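Local coordinates for hypothetical protein TTHA1254 (PDB 2D4P) that is of unknown function but belongs to a family related to the GNAT acetyltransferases and may therefore transfer acyl groups, at residues 14-19 against 44-49; 59-64 against 90-95. All coordinates share one frame; numbering follows the deposited sequence.

How the contacts relate
Both contacts are built on one mixed sheet, in which strands 45-56 and 61-70 are antiparallel neighbours that follow each other in the chain. Contact 1 lays the C-terminal end of helix 11-16 over the start of strand 45-56; contact 2 pairs the start of strand 61-70 with the edge strand 94-97. They sit on opposite sides of the chain's centre, their own centres 26 Å apart and their nearest atoms about 11 Å apart, so they do not touch. Contact 1 is apolar side-chain packing with one salt bridge at its outer end, whereas contact 2 adds main-chain hydrogen bonds and two bridging waters to its valine packing. In sequence, contact 1 closes before contact 2 opens.

Contact 1 of 2, residues 14-19 against 44-49; sequences LNRLAG and EEPMGF
L17 sits at the centre of the meeting between the end of helix 11-16 and the first residues of strand 45-56. With CG anti to its carbonyl carbon (chi1 -62°), both its methyls press on the peptide between M47 and G48: CD1 comes within 3.3 Å of G48 N and also packs on P46 CB, while CD2 lies 3.5 Å from M47 C. L17 CB meets the edge of the F49 ring, 3.8 Å from F49 CD2. F49 adopts the crowded position, CG between its own N and carbonyl carbon (chi1 68°), which sets the ring against the helix end; L14 CD2 reaches F49 CB at 3.6 Å. The strand is irregular here: a classic beta bulge sets M47 and G48 together opposite A40 of strand 38-42, and the peptide joining the two is the one that L17 meets. At the outer end R16, its chain bent at chi3, lays one guanidinium face over P46, with CD 3.4 Å from NH1. E45, bent at chi2, brings its carboxylate to the guanidinium edge, the two planes 77° apart, for a long salt bridge of 3.4 Å between R16 NH2 and E45 OE2; R71 is the stronger partner of that carboxylate.

Contact 2 of 2, residues 59-64 against 90-95; sequences EATTVL and AGVYEV
Two main-chain hydrogen bonds join residues 59-64 to 90-95. V63 N donates to E94 O over 2.9 Å, nearly straight (160° at the hydrogen), and Y93 N reaches T61 O at 3.1 Å, more bent at 144°; both donors lie in the plane of the carbonyl they approach. A CA-H...O contact from V95 CA to V63 O, 3.2 Å long, continues the pairing. V92 places CG1 anti to its own N (chi1 159°), so that CG1 stands 3.7 Å from V63 CG2, while V92 CG2 meets CG2 of T61 and CG2 of V63. T62 and E94 lie side by side and point the same way: OG1 of T62 is 3.4 Å from E94 CG, and a water bound to both that hydroxyl and E94 OE2 bridges their ends. A second water accepts from T61 N at 2.9 Å and donates to G91 O, linking the strand's first residue to the turn before V92. That turn is set by G91, whose positive phi closes helix 73-89 in a Schellman motif. Beyond, V83 of this helix touches both V63 and V95, and A87 touches V92 and V95. Strand 61-70, helix 73-89 and strand 94-97 thus form a beta-alpha-beta crossover with parallel strands, consistent with the GNAT-like fold suggested by the family.

Contact 1 of 2, residues 14-19 against 44-49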
ATOM      1  N   LEU A  14       0.370  12.945  -3.250  1.00 24.13           N
ATOM      2  CA  LEU A  14       0.520  11.572  -3.714  1.00 24.64           C
ATOM      3  C   LEU A  14       1.406  11.523  -4.956  1.00 24.13           C
ATOM      4  O   LEU A  14       2.297  10.705  -5.046  1.00 24.36           O
ATOM      5  CB  LEU A  14      -0.825  10.930  -4.030  1.00 24.80           C
ATOM      6  CG  LEU A  14      -1.744  10.641  -2.834  1.00 27.24           C
ATOM      7  CD1 LEU A  14      -2.974   9.857  -3.343  1.00 30.64           C
ATOM      8  CD2 LEU A  14      -1.031   9.843  -1.809  1.00 26.73           C
ATOM      9  N   ASN A  15       1.166  12.436  -5.881  1.00 23.97           N
ATOM     10  CA  ASN A  15       1.864  12.407  -7.153  1.00 24.66           C
ATOM     11  C   ASN A  15       3.302  12.852  -6.999  1.00 25.06           C
ATOM     12  O   ASN A  15       4.174  12.438  -7.757  1.00 24.74           O
ATOM     13  CB  ASN A  15       1.072  13.201  -8.177  1.00 24.52           C
ATOM     14  CG  ASN A  15      -0.046  12.381  -8.763  1.00 26.42           C
ATOM     15  OD1 ASN A  15       0.215  11.430  -9.489  1.00 29.46           O
ATOM     16  ND2 ASN A  15      -1.290  12.700  -8.415  1.00 26.56           N
ATOM     17  N   ARG A  16       3.585  13.646  -5.973  1.00 25.61           N
ATOM     18  CA  ARG A  16       4.981  13.957  -5.650  1.00 25.85           C
ATOM     19  C   ARG A  16       5.759  12.688  -5.274  1.00 24.69           C
ATOM     20  O   ARG A  16       6.983  12.639  -5.439  1.00 24.83           O
ATOM     21  CB  ARG A  16       5.074  14.988  -4.513  1.00 27.11           C
ATOM     22  CG  ARG A  16       5.081  16.425  -4.993  1.00 31.80           C
ATOM     23  CD  ARG A  16       4.947  17.426  -3.848  1.00 36.13           C
ATOM     24  NE  ARG A  16       6.159  17.432  -3.033  1.00 40.77           N
ATOM     25  CZ  ARG A  16       6.271  17.985  -1.822  1.00 42.69           C
ATOM     26  NH1 ARG A  16       5.221  18.579  -1.243  1.00 43.36           N
ATOM     27  NH2 ARG A  16       7.442  17.927  -1.185  1.00 42.85           N
ATOM     28  N   LEU A  17       5.051  11.675  -4.761  1.00 23.02           N
ATOM     29  CA  LEU A  17       5.628  10.378  -4.404  1.00 22.83           C
ATOM     30  C   LEU A  17       5.502   9.301  -5.478  1.00 22.46           C
ATOM     31  O   LEU A  17       6.034   8.207  -5.313  1.00 23.11           O
ATOM     32  CB  LEU A  17       4.947   9.831  -3.141  1.00 22.77           C
ATOM     33  CG  LEU A  17       5.121  10.695  -1.893  1.00 24.92           C
ATOM     34  CD1 LEU A  17       3.975  10.435  -0.922  1.00 24.80           C
ATOM     35  CD2 LEU A  17       6.495  10.475  -1.262  1.00 26.53           C
ATOM     36  N   ALA A  18       4.774   9.591  -6.553  1.00 21.69           N
ATOM     37  CA  ALA A  18       4.345   8.565  -7.508  1.00 21.37           C
ATOM     38  C   ALA A  18       5.301   8.350  -8.706  1.00 21.20           C
ATOM     39  O   ALA A  18       5.046   7.497  -9.553  1.00 21.34           O
ATOM     40  CB  ALA A  18       2.960   8.905  -8.025  1.00 22.09           C
ATOM     41  N   GLY A  19       6.384   9.118  -8.757  1.00 22.08           N
ATOM     42  CA  GLY A  19       7.395   8.953  -9.771  1.00 21.77           C
ATOM     43  C   GLY A  19       6.798   9.068 -11.180  1.00 22.35           C
ATOM     44  O   GLY A  19       6.090  10.039 -11.490  1.00 21.57           O
ATOM     45  N   GLU A  44       4.791  18.290   6.813  1.00 39.57           N
ATOM     46  CA  GLU A  44       3.938  18.275   5.623  1.00 39.76           C
ATOM     47  C   GLU A  44       4.736  17.931   4.363  1.00 37.59           C
ATOM     48  O   GLU A  44       4.265  18.129   3.251  1.00 39.47           O
ATOM     49  CB  GLU A  44       3.141  19.598   5.495  1.00 40.61           C
ATOM     50  CG  GLU A  44       1.660  19.458   5.926  1.00 43.64           C
ATOM     51  CD  GLU A  44       1.032  20.765   6.430  1.00 47.41           C
ATOM     52  OE1 GLU A  44      -0.223  20.827   6.607  1.00 49.27           O
ATOM     53  OE2 GLU A  44       1.793  21.734   6.675  1.00 49.81           O
ATOM     54  N   GLU A  45       5.941  17.401   4.546  1.00 34.93           N
ATOM     55  CA  GLU A  45       6.672  16.735   3.483  1.00 33.13           C
ATOM     56  C   GLU A  45       5.979  15.379   3.281  1.00 30.88           C
ATOM     57  O   GLU A  45       5.874  14.609   4.230  1.00 29.20           O
ATOM     58  CB  GLU A  45       8.127  16.534   3.918  1.00 33.66           C
ATOM     59  CG  GLU A  45       9.069  15.990   2.856  1.00 36.10           C
ATOM     60  CD  GLU A  45       9.363  16.998   1.753  1.00 39.12           C
ATOM     61  OE1 GLU A  45       9.056  18.201   1.924  1.00 42.05           O
ATOM     62  OE2 GLU A  45       9.900  16.591   0.704  1.00 40.88           O
ATOM     63  N   PRO A  46       5.448  15.096   2.094  1.00 28.19           N
ATOM     64  CA  PRO A  46       4.933  13.750   1.837  1.00 26.69           C
ATOM     65  C   PRO A  46       6.081  12.737   1.877  1.00 25.16           C
ATOM     66  O   PRO A  46       7.168  13.016   1.396  1.00 23.45           O
ATOM     67  CB  PRO A  46       4.333  13.838   0.425  1.00 27.10           C
ATOM     68  CG  PRO A  46       4.291  15.267   0.084  1.00 27.61           C
ATOM     69  CD  PRO A  46       5.251  16.002   0.948  1.00 28.37           C
ATOM     70  N   MET A  47       5.839  11.567   2.452  1.00 23.20           N
ATOM     71  CA  MET A  47       6.903  10.589   2.605  1.00 22.76           C
ATOM     72  C   MET A  47       6.554   9.207   2.052  1.00 21.54           C
ATOM     73  O   MET A  47       7.440   8.372   1.914  1.00 20.65           O
ATOM     74  CB  MET A  47       7.302  10.468   4.079  1.00 23.44           C
ATOM     75  CG  MET A  47       8.108  11.674   4.617  1.00 26.75           C
ATOM     76  SD  MET A  47       9.678  11.880   3.764  1.00 29.03           S
ATOM     77  CE  MET A  47      10.639  10.524   4.466  1.00 29.17           C
ATOM     78  N   GLY A  48       5.283   8.958   1.748  1.00 20.32           N
ATOM     79  CA  GLY A  48       4.906   7.698   1.149  1.00 20.73           C
ATOM     80  C   GLY A  48       3.409   7.553   1.063  1.00 20.74           C
ATOM     81  O   GLY A  48       2.652   8.358   1.626  1.00 20.13           O
ATOM     82  N   PHE A  49       2.975   6.509   0.378  1.00 20.42           N
ATOM     83  CA  PHE A  49       1.559   6.162   0.389  1.00 20.73           C
ATOM     84  C   PHE A  49       1.380   4.685   0.113  1.00 20.47           C
ATOM     85  O   PHE A  49       2.255   4.038  -0.454  1.00 19.85           O
ATOM     86  CB  PHE A  49       0.768   7.019  -0.627  1.00 20.38           C
ATOM     87  CG  PHE A  49       1.098   6.739  -2.088  1.00 20.43           C
ATOM     88  CD1 PHE A  49       0.501   5.694  -2.776  1.00 21.08           C
ATOM     89  CD2 PHE A  49       1.947   7.583  -2.782  1.00 22.15           C
ATOM     90  CE1 PHE A  49       0.808   5.457  -4.094  1.00 22.06           C
ATOM     91  CE2 PHE A  49       2.255   7.348  -4.115  1.00 21.98           C
ATOM     92  CZ  PHE A  49       1.672   6.294  -4.766  1.00 21.70           C
TER

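Contact 2 of 2, residues 59-64 against 90-95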
ATOM      1  N   GLU A  59     -15.033 -16.556   1.394  1.00 21.68           N
ATOM      2  CA  GLU A  59     -15.434 -16.727   2.794  1.00 22.73           C
ATOM      3  C   GLU A  59     -14.638 -15.723   3.597  1.00 22.72           C
ATOM      4  O   GLU A  59     -15.187 -14.794   4.207  1.00 22.53           O
ATOM      5  CB  GLU A  59     -15.193 -18.166   3.285  1.00 23.78           C
ATOM      6  CG  GLU A  59     -15.626 -18.428   4.727  1.00 26.93           C
ATOM      7  CD  GLU A  59     -15.344 -19.868   5.151  1.00 30.62           C
ATOM      8  OE1 GLU A  59     -14.173 -20.213   5.403  1.00 34.60           O
ATOM      9  OE2 GLU A  59     -16.280 -20.672   5.171  1.00 36.23           O
ATOM     10  N   ALA A  60     -13.323 -15.879   3.545  1.00 22.27           N
ATOM     11  CA  ALA A  60     -12.424 -14.906   4.139  1.00 21.44           C
ATOM     12  C   ALA A  60     -12.171 -13.780   3.139  1.00 21.35           C
ATOM     13  O   ALA A  60     -12.537 -13.871   1.952  1.00 19.91           O
ATOM     14  CB  ALA A  60     -11.134 -15.578   4.488  1.00 22.36           C
ATOM     15  N   THR A  61     -11.560 -12.717   3.640  1.00 20.76           N
ATOM     16  CA  THR A  61     -11.136 -11.569   2.851  1.00 20.59           C
ATOM     17  C   THR A  61      -9.636 -11.380   2.975  1.00 20.80           C
ATOM     18  O   THR A  61      -9.039 -11.659   4.014  1.00 21.25           O
ATOM     19  CB  THR A  61     -11.898 -10.345   3.338  1.00 21.03           C
ATOM     20  OG1 THR A  61     -13.298 -10.551   3.098  1.00 23.77           O
ATOM     21  CG2 THR A  61     -11.510  -9.048   2.610  1.00 21.31           C
ATOM     22  N   THR A  62      -9.009 -10.952   1.881  1.00 20.37           N
ATOM     23  CA  THR A  62      -7.631 -10.522   1.888  1.00 20.87           C
ATOM     24  C   THR A  62      -7.571  -9.039   1.577  1.00 21.48           C
ATOM     25  O   THR A  62      -8.347  -8.559   0.738  1.00 22.91           O
ATOM     26  CB  THR A  62      -6.841 -11.275   0.777  1.00 21.18           C
ATOM     27  OG1 THR A  62      -6.778 -12.683   1.097  1.00 23.90           O
ATOM     28  CG2 THR A  62      -5.412 -10.801   0.726  1.00 21.54           C
ATOM     29  N   VAL A  63      -6.670  -8.310   2.245  1.00 20.03           N
ATOM     30  CA  VAL A  63      -6.354  -6.965   1.828  1.00 20.69           C
ATOM     31  C   VAL A  63      -5.102  -7.022   0.969  1.00 20.26           C
ATOM     32  O   VAL A  63      -4.058  -7.474   1.411  1.00 20.43           O
ATOM     33  CB  VAL A  63      -6.209  -6.008   3.043  1.00 20.98           C
ATOM     34  CG1 VAL A  63      -5.452  -4.727   2.600  1.00 21.80           C
ATOM     35  CG2 VAL A  63      -7.592  -5.653   3.569  1.00 21.60           C
ATOM     36  N   LEU A  64      -5.238  -6.626  -0.301  1.00 20.71           N
ATOM     37  CA  LEU A  64      -4.122  -6.543  -1.211  1.00 21.43           C
ATOM     38  C   LEU A  64      -3.610  -5.118  -1.306  1.00 21.24           C
ATOM     39  O   LEU A  64      -4.374  -4.172  -1.557  1.00 21.87           O
ATOM     40  CB  LEU A  64      -4.564  -7.007  -2.592  1.00 22.67           C
ATOM     41  CG  LEU A  64      -3.482  -7.162  -3.646  1.00 27.75           C
ATOM     42  CD1 LEU A  64      -2.363  -8.160  -3.261  1.00 32.25           C
ATOM     43  CD2 LEU A  64      -4.175  -7.584  -4.969  1.00 34.85           C
ATOM     44  N   ALA A  90     -11.064  -4.655  10.352  1.00 20.35           N
ATOM     45  CA  ALA A  90     -12.091  -5.151   9.464  1.00 21.74           C
ATOM     46  C   ALA A  90     -12.293  -6.676   9.486  1.00 22.18           C
ATOM     47  O   ALA A  90     -13.071  -7.191   8.691  1.00 23.40           O
ATOM     48  CB  ALA A  90     -11.777  -4.714   8.067  1.00 21.68           C
ATOM     49  N   GLY A  91     -11.595  -7.377  10.378  1.00 22.08           N
ATOM     50  CA  GLY A  91     -11.637  -8.842  10.452  1.00 21.69           C
ATOM     51  C   GLY A  91     -11.093  -9.560   9.240  1.00 21.90           C
ATOM     52  O   GLY A  91     -11.499 -10.678   8.918  1.00 22.41           O
ATOM     53  N   VAL A  92     -10.163  -8.907   8.566  1.00 20.19           N
ATOM     54  CA  VAL A  92      -9.547  -9.440   7.337  1.00 20.22           C
ATOM     55  C   VAL A  92      -8.515 -10.522   7.757  1.00 20.00           C
ATOM     56  O   VAL A  92      -7.781 -10.338   8.714  1.00 20.08           O
ATOM     57  CB  VAL A  92      -8.888  -8.276   6.589  1.00 20.56           C
ATOM     58  CG1 VAL A  92      -7.807  -8.746   5.614  1.00 19.60           C
ATOM     59  CG2 VAL A  92      -9.961  -7.430   5.863  1.00 22.95           C
ATOM     60  N   TYR A  93      -8.480 -11.629   7.013  1.00 19.84           N
ATOM     61  CA  TYR A  93      -7.647 -12.791   7.327  1.00 19.39           C
ATOM     62  C   TYR A  93      -6.169 -12.595   7.041  1.00 19.90           C
ATOM     63  O   TYR A  93      -5.338 -13.062   7.824  1.00 18.63           O
ATOM     64  CB  TYR A  93      -8.171 -13.987   6.544  1.00 19.92           C
ATOM     65  CG  TYR A  93      -7.423 -15.265   6.864  1.00 21.53           C
ATOM     66  CD1 TYR A  93      -7.738 -16.007   7.994  1.00 23.73           C
ATOM     67  CD2 TYR A  93      -6.383 -15.699   6.050  1.00 21.12           C
ATOM     68  CE1 TYR A  93      -7.042 -17.174   8.295  1.00 25.10           C
ATOM     69  CE2 TYR A  93      -5.696 -16.875   6.324  1.00 23.24           C
ATOM     70  CZ  TYR A  93      -6.011 -17.596   7.461  1.00 26.02           C
ATOM     71  OH  TYR A  93      -5.324 -18.778   7.758  1.00 28.40           O
ATOM     72  N   GLU A  94      -5.829 -11.945   5.938  1.00 19.98           N
ATOM     73  CA  GLU A  94      -4.428 -11.712   5.592  1.00 21.00           C
ATOM     74  C   GLU A  94      -4.245 -10.486   4.754  1.00 20.84           C
ATOM     75  O   GLU A  94      -5.188  -9.981   4.164  1.00 19.70           O
ATOM     76  CB  GLU A  94      -3.835 -12.900   4.872  1.00 22.07           C
ATOM     77  CG  GLU A  94      -4.437 -13.237   3.521  1.00 26.12           C
ATOM     78  CD  GLU A  94      -3.727 -14.423   2.879  1.00 32.07           C
ATOM     79  OE1 GLU A  94      -3.543 -15.435   3.569  1.00 31.07           O
ATOM     80  OE2 GLU A  94      -3.294 -14.321   1.704  1.00 37.49           O
ATOM     81  N   VAL A  95      -3.005 -10.016   4.712  1.00 19.94           N
ATOM     82  CA  VAL A  95      -2.613  -8.895   3.893  1.00 20.53           C
ATOM     83  C   VAL A  95      -1.513  -9.403   2.959  1.00 20.90           C
ATOM     84  O   VAL A  95      -0.592 -10.114   3.375  1.00 20.75           O
ATOM     85  CB  VAL A  95      -2.068  -7.734   4.747  1.00 20.21           C
ATOM     86  CG1 VAL A  95      -1.603  -6.586   3.898  1.00 19.57           C
ATOM     87  CG2 VAL A  95      -3.114  -7.267   5.839  1.00 20.87           C
TER
HETATM   88  O   HOH W   1     -11.465 -12.542   6.558  1.00 24.08           O
HETATM   89  O   HOH W   2      -5.269 -13.904  -0.659  1.00 46.81           O